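PDB 3U4F: mandelate racemase/muconate lactonizing enzyme family protein from Roseovarius nubinhibens ISM, which binds magnesium in the TIM-barrel active site of an enolase-superfamily enzyme and may act as a hydro-lyase. Local coordinates for residues I251-E257 / V274-D280; L239-K243 / R267-A273. One frame throughout, in Å; residues are numbered along the deposited sequence.

Contact 1 of 2, residues I251-E257 / V274-D280; sequences IDVTGGE and VDVVQPD. With MG (magnesium ion), chain E; GAI (guanidine), chain F.
Two neighbouring parallel strands of the barrel wall, 253-255 and 276-277, pair here along their backbones, and Glu257 of the magnesium site follows just past the C-terminal end of strand 253-255. The pairing opens where the Asp275 carboxylate turns back on strand 253-255: OD2 accepts from Val253 N at 2.8 Å through its anti lone pair, the bond almost straight at 176°. Asp275 N donates to Val253 O at 2.7 Å, and a water joins Asp275 OD2 to Ile251 O. Further along, Gly255 N gives a weak bond to Val276 O, and Gln278 N reaches Gly255 O at 2.9 Å. Thr254 and Val276 stand side by side on one face of the sheet, Thr254 CG2 lying 3.7 Å from Val276 CB. With helix 262-270 between them, the strands form a beta-alpha-beta unit of the TIM barrel that is characteristic of the enolase superfamily. Thr254 OG1, set between its own backbone N and carbonyl carbon (chi1 78°), donates to Gln278 OE1 at 2.6 Å, approaching from above the amide plane. Gln278 NE2 is bonded to Glu231 OE1, so this amide links Thr254 to a second metal ligand. A leucine in place of Gln278 would probably leave the buried Thr254 hydroxyl without its acceptor and Glu231 less firmly oriented. Glu257 OE1 binds magnesium at 2.0 Å beside Asp205 and Glu231, while OE2 forms a salt bridge with Lys94 of the second subunit. Guanidine meets the same magnesium through N2 and N3, and Asp280, the N-cap of the following helix, hydrogen-bonds His307 of the guanidine pocket.

Contact 2 of 2, residues L239-K243 / R267-A273; sequences LEQTK and RMIDMRA
Leu239 and Lys243, one turn apart on helix 239-248, receive the selenomethionine side chain of Met271 between them. Met271 CG sits between its backbone N and carbonyl carbon (chi1 71°), and the chain bends at its end: SE rests 3.8 Å from Leu239 CB, while CE turns to Lys243 CD, a tight 3.5 Å away. Lys243 leaves its helix with CG anti to the backbone N (chi1 -176°), runs extended past this methyl and bends only at the last torsion (chi4 78°), which brings NZ to Met271 O at 2.8 Å, in the carbonyl plane. That carbonyl lies just past the end of helix 262-270, where Arg272, at positive phi, completes a Schellman motif. The two branches of Leu239 part ways: CD2 packs on CG of Met268, also a selenomethionine, at 4.0 Å, and CD1 meets the guanidinium of the extended Arg267, where the modelled approach is too close for its detail to be trusted. A water in the plane of that guanidinium, at its edge, links Arg267 NH2 to Glu240 N and OE1. Ala273 CB lies 4.1 Å from Lys243 CB, and Ala273 O accepts from Ser246 OG. The contact thus sets two adjacent outer helices of the barrel side by side, just where the chain leaves helix 262-270 for strand 276-277.

In the fold
After the N-terminal domain and the first barrel strands, the chain reaches helix 239-248, the earlier half of contact 2, then strand 253-255, the earlier half of contact 1. Helix 262-270 and the turn after it close contact 2 across 23 intervening residues; strand 276-277 follows and closes contact 1 across 16. The segments alternate, so the two closures cross rather than nest: contact 2 joins successive helices on the outside of the barrel, contact 1 the strands beneath them. Their centres are 10 Å apart, and the layers meet where Val274 CG1 packs on Thr242 CG2 at 3.7 Å and Val274 CG2 on Met268 SE at 3.9 Å.

Contact 1 of 2, residues I251-E257 / V274-D280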
# COMPACT_ATOMS: atom_id res chain seq x y z
N ILE A 251 10.90 -28.87 6.36
CA ILE A 251 11.64 -27.97 5.45
C ILE A 251 11.37 -26.51 5.88
O ILE A 251 10.26 -26.20 6.32
CB ILE A 251 11.29 -28.23 3.96
CG1 ILE A 251 12.15 -27.37 3.00
CG2 ILE A 251 9.75 -28.12 3.73
CD1 ILE A 251 12.08 -27.84 1.53
N ASP A 252 12.40 -25.65 5.81
CA ASP A 252 12.23 -24.22 6.08
C ASP A 252 11.23 -23.65 5.09
O ASP A 252 11.39 -23.83 3.86
CB ASP A 252 13.55 -23.44 5.90
CG ASP A 252 14.50 -23.57 7.08
OD1 ASP A 252 14.08 -23.98 8.19
OD2 ASP A 252 15.69 -23.23 6.89
N VAL A 253 10.24 -22.96 5.62
CA VAL A 253 9.27 -22.17 4.85
C VAL A 253 9.65 -20.69 5.07
O VAL A 253 9.95 -20.26 6.20
CB VAL A 253 7.81 -22.44 5.31
CG1 VAL A 253 6.79 -21.43 4.71
CG2 VAL A 253 7.39 -23.89 4.97
N THR A 254 9.66 -19.94 3.98
CA THR A 254 10.31 -18.62 3.95
C THR A 254 9.36 -17.64 3.27
O THR A 254 8.53 -18.04 2.45
CB THR A 254 11.68 -18.69 3.25
OG1 THR A 254 11.52 -18.71 1.83
CG2 THR A 254 12.46 -19.99 3.66
N GLY A 255 9.45 -16.36 3.63
CA GLY A 255 8.69 -15.37 2.88
C GLY A 255 8.87 -13.97 3.42
O GLY A 255 9.60 -13.76 4.41
N GLY A 256 8.19 -13.02 2.76
CA GLY A 256 8.08 -11.64 3.21
C GLY A 256 8.47 -10.61 2.16
O GLY A 256 8.43 -9.42 2.46
N GLU A 257 8.82 -11.03 0.95
CA GLU A 257 9.35 -10.09 -0.03
C GLU A 257 8.39 -8.97 -0.39
O GLU A 257 8.86 -7.87 -0.68
CB GLU A 257 9.86 -10.78 -1.29
CG GLU A 257 8.77 -11.38 -2.18
CD GLU A 257 9.37 -12.31 -3.17
OE1 GLU A 257 10.08 -13.26 -2.75
OE2 GLU A 257 9.11 -12.09 -4.38
N VAL A 274 6.82 -17.95 9.46
CA VAL A 274 7.86 -18.48 8.59
C VAL A 274 9.12 -18.81 9.41
O VAL A 274 9.28 -18.30 10.53
CB VAL A 274 8.26 -17.50 7.42
CG1 VAL A 274 7.11 -17.25 6.45
CG2 VAL A 274 8.75 -16.16 7.98
N ASP A 275 9.98 -19.63 8.83
CA ASP A 275 11.26 -20.03 9.44
C ASP A 275 12.41 -19.10 9.09
O ASP A 275 13.36 -19.00 9.85
CB ASP A 275 11.60 -21.45 9.01
CG ASP A 275 10.49 -22.44 9.37
OD1 ASP A 275 10.23 -22.65 10.59
OD2 ASP A 275 9.84 -22.95 8.44
N VAL A 276 12.31 -18.45 7.92
CA VAL A 276 13.33 -17.50 7.45
C VAL A 276 12.56 -16.28 6.91
O VAL A 276 11.62 -16.45 6.15
CB VAL A 276 14.13 -18.10 6.30
CG1 VAL A 276 15.20 -17.11 5.79
CG2 VAL A 276 14.82 -19.42 6.70
N VAL A 277 12.96 -15.07 7.30
CA VAL A 277 12.30 -13.87 6.79
C VAL A 277 13.03 -13.30 5.57
O VAL A 277 14.27 -13.34 5.48
CB VAL A 277 12.07 -12.80 7.89
CG1 VAL A 277 11.27 -13.39 9.05
CG2 VAL A 277 13.39 -12.26 8.44
N GLN A 278 12.26 -12.75 4.63
CA GLN A 278 12.82 -12.35 3.34
C GLN A 278 12.37 -10.94 2.91
O GLN A 278 11.78 -10.78 1.87
CB GLN A 278 12.44 -13.36 2.25
CG GLN A 278 12.96 -14.75 2.57
CD GLN A 278 12.74 -15.67 1.42
OE1 GLN A 278 11.63 -16.14 1.23
NE2 GLN A 278 13.80 -15.94 0.63
N PRO A 279 12.73 -9.92 3.69
CA PRO A 279 12.45 -8.54 3.23
C PRO A 279 13.18 -8.20 1.91
O PRO A 279 14.22 -8.80 1.59
CB PRO A 279 13.01 -7.67 4.37
CG PRO A 279 14.07 -8.53 5.01
CD PRO A 279 13.49 -9.94 4.95
N ASP A 280 12.61 -7.30 1.12
CA ASP A 280 13.32 -6.74 -0.04
C ASP A 280 13.65 -5.36 0.46
O ASP A 280 12.75 -4.63 0.89
CB ASP A 280 12.39 -6.68 -1.26
CG ASP A 280 13.05 -6.01 -2.47
OD1 ASP A 280 13.31 -6.68 -3.48
OD2 ASP A 280 13.28 -4.77 -2.41
MG MG E . 10.31 -15.04 -3.74
C GAI F . 11.88 -14.37 -5.66
N1 GAI F . 12.73 -14.11 -6.62
N2 GAI F . 10.51 -14.30 -5.78
N3 GAI F . 12.33 -14.70 -4.44
O HOH W 1 8.74 -25.26 8.28
O HOH W 2 9.95 -6.48 1.60
O HOH W 3 8.38 -15.43 -3.50

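Contact 2 of 2, residues L239-K243 / R267-A273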
# COMPACT_ATOMS: atom_id res chain seq x y z
N LEU A 239 -1.40 -14.79 6.36
CA LEU A 239 -0.32 -15.25 7.24
C LEU A 239 -0.68 -16.56 7.93
O LEU A 239 0.17 -17.40 8.17
CB LEU A 239 0.03 -14.19 8.29
CG LEU A 239 0.54 -12.81 7.83
CD1 LEU A 239 0.75 -11.93 9.04
CD2 LEU A 239 1.85 -12.96 7.11
N GLU A 240 -1.96 -16.76 8.24
CA GLU A 240 -2.34 -18.00 8.93
C GLU A 240 -2.21 -19.22 8.04
O GLU A 240 -1.93 -20.30 8.55
CB GLU A 240 -3.73 -17.91 9.54
CG GLU A 240 -3.77 -17.16 10.83
CD GLU A 240 -5.17 -17.11 11.39
OE1 GLU A 240 -6.11 -16.77 10.62
OE2 GLU A 240 -5.35 -17.44 12.59
N GLN A 241 -2.38 -19.05 6.73
CA GLN A 241 -2.14 -20.17 5.79
C GLN A 241 -0.67 -20.57 5.78
O GLN A 241 -0.31 -21.76 5.89
CB GLN A 241 -2.60 -19.81 4.38
CG GLN A 241 -4.12 -19.60 4.22
CD GLN A 241 -4.55 -19.35 2.79
OE1 GLN A 241 -3.81 -19.65 1.85
NE2 GLN A 241 -5.74 -18.79 2.60
N THR A 242 0.20 -19.56 5.66
CA THR A 242 1.64 -19.82 5.65
C THR A 242 2.10 -20.49 6.97
O THR A 242 2.90 -21.42 6.95
CB THR A 242 2.41 -18.51 5.40
OG1 THR A 242 1.94 -17.94 4.17
CG2 THR A 242 3.92 -18.77 5.31
N LYS A 243 1.58 -20.02 8.10
CA LYS A 243 1.90 -20.64 9.39
C LYS A 243 1.49 -22.13 9.43
O LYS A 243 2.25 -22.99 9.88
CB LYS A 243 1.20 -19.88 10.51
CG LYS A 243 1.52 -20.36 11.92
CD LYS A 243 0.85 -19.43 12.93
CE LYS A 243 0.60 -20.09 14.28
NZ LYS A 243 1.87 -20.12 15.04
N ARG A 267 3.65 -8.84 13.33
CA ARG A 267 2.65 -9.90 13.45
C ARG A 267 3.19 -11.23 12.92
O ARG A 267 3.02 -12.29 13.56
CB ARG A 267 1.35 -9.48 12.72
CG ARG A 267 0.20 -10.50 12.72
CD ARG A 267 -1.09 -9.94 12.07
NE ARG A 267 -2.09 -11.00 12.08
CZ ARG A 267 -2.50 -11.71 11.02
NH1 ARG A 267 -2.04 -11.44 9.80
NH2 ARG A 267 -3.40 -12.68 11.18
N MSE A 268 3.84 -11.19 11.75
CA MSE A 268 4.32 -12.41 11.09
C MSE A 268 5.40 -13.08 11.95
O MSE A 268 5.42 -14.31 12.11
CB MSE A 268 4.91 -12.07 9.73
CG MSE A 268 5.38 -13.29 8.93
SE MSE A 268 6.68 -12.87 7.52
CE MSE A 268 5.88 -11.19 6.80
N ILE A 269 6.28 -12.26 12.52
CA ILE A 269 7.40 -12.79 13.32
C ILE A 269 6.90 -13.30 14.68
O ILE A 269 7.31 -14.37 15.14
CB ILE A 269 8.54 -11.75 13.42
CG1 ILE A 269 9.21 -11.57 12.04
CG2 ILE A 269 9.57 -12.13 14.51
CD1 ILE A 269 10.19 -10.40 11.92
N ASP A 270 6.01 -12.53 15.32
CA ASP A 270 5.44 -12.88 16.64
C ASP A 270 4.68 -14.22 16.59
O ASP A 270 4.74 -15.01 17.54
CB ASP A 270 4.49 -11.79 17.12
CG ASP A 270 5.20 -10.58 17.74
OD1 ASP A 270 6.46 -10.54 17.82
OD2 ASP A 270 4.48 -9.65 18.16
N MSE A 271 4.00 -14.50 15.48
CA MSE A 271 3.27 -15.77 15.33
C MSE A 271 4.13 -16.88 14.73
O MSE A 271 3.65 -18.01 14.57
CB MSE A 271 2.02 -15.56 14.47
CG MSE A 271 2.34 -15.31 13.04
SE MSE A 271 0.80 -14.60 12.03
CE MSE A 271 0.04 -16.29 11.72
N ARG A 272 5.38 -16.57 14.41
CA ARG A 272 6.33 -17.50 13.75
C ARG A 272 5.75 -18.15 12.52
O ARG A 272 5.73 -19.39 12.39
CB ARG A 272 6.81 -18.59 14.70
CG ARG A 272 8.03 -18.20 15.51
CD ARG A 272 7.56 -17.69 16.81
NE ARG A 272 8.64 -17.41 17.75
CZ ARG A 272 8.99 -16.19 18.14
NH1 ARG A 272 8.38 -15.12 17.64
NH2 ARG A 272 9.96 -16.05 19.04
N ALA A 273 5.25 -17.33 11.61
CA ALA A 273 4.57 -17.84 10.46
C ALA A 273 5.57 -18.44 9.45
O ALA A 273 5.20 -19.29 8.66
CB ALA A 273 3.77 -16.73 9.81
O HOH W 4 -4.37 -14.61 8.85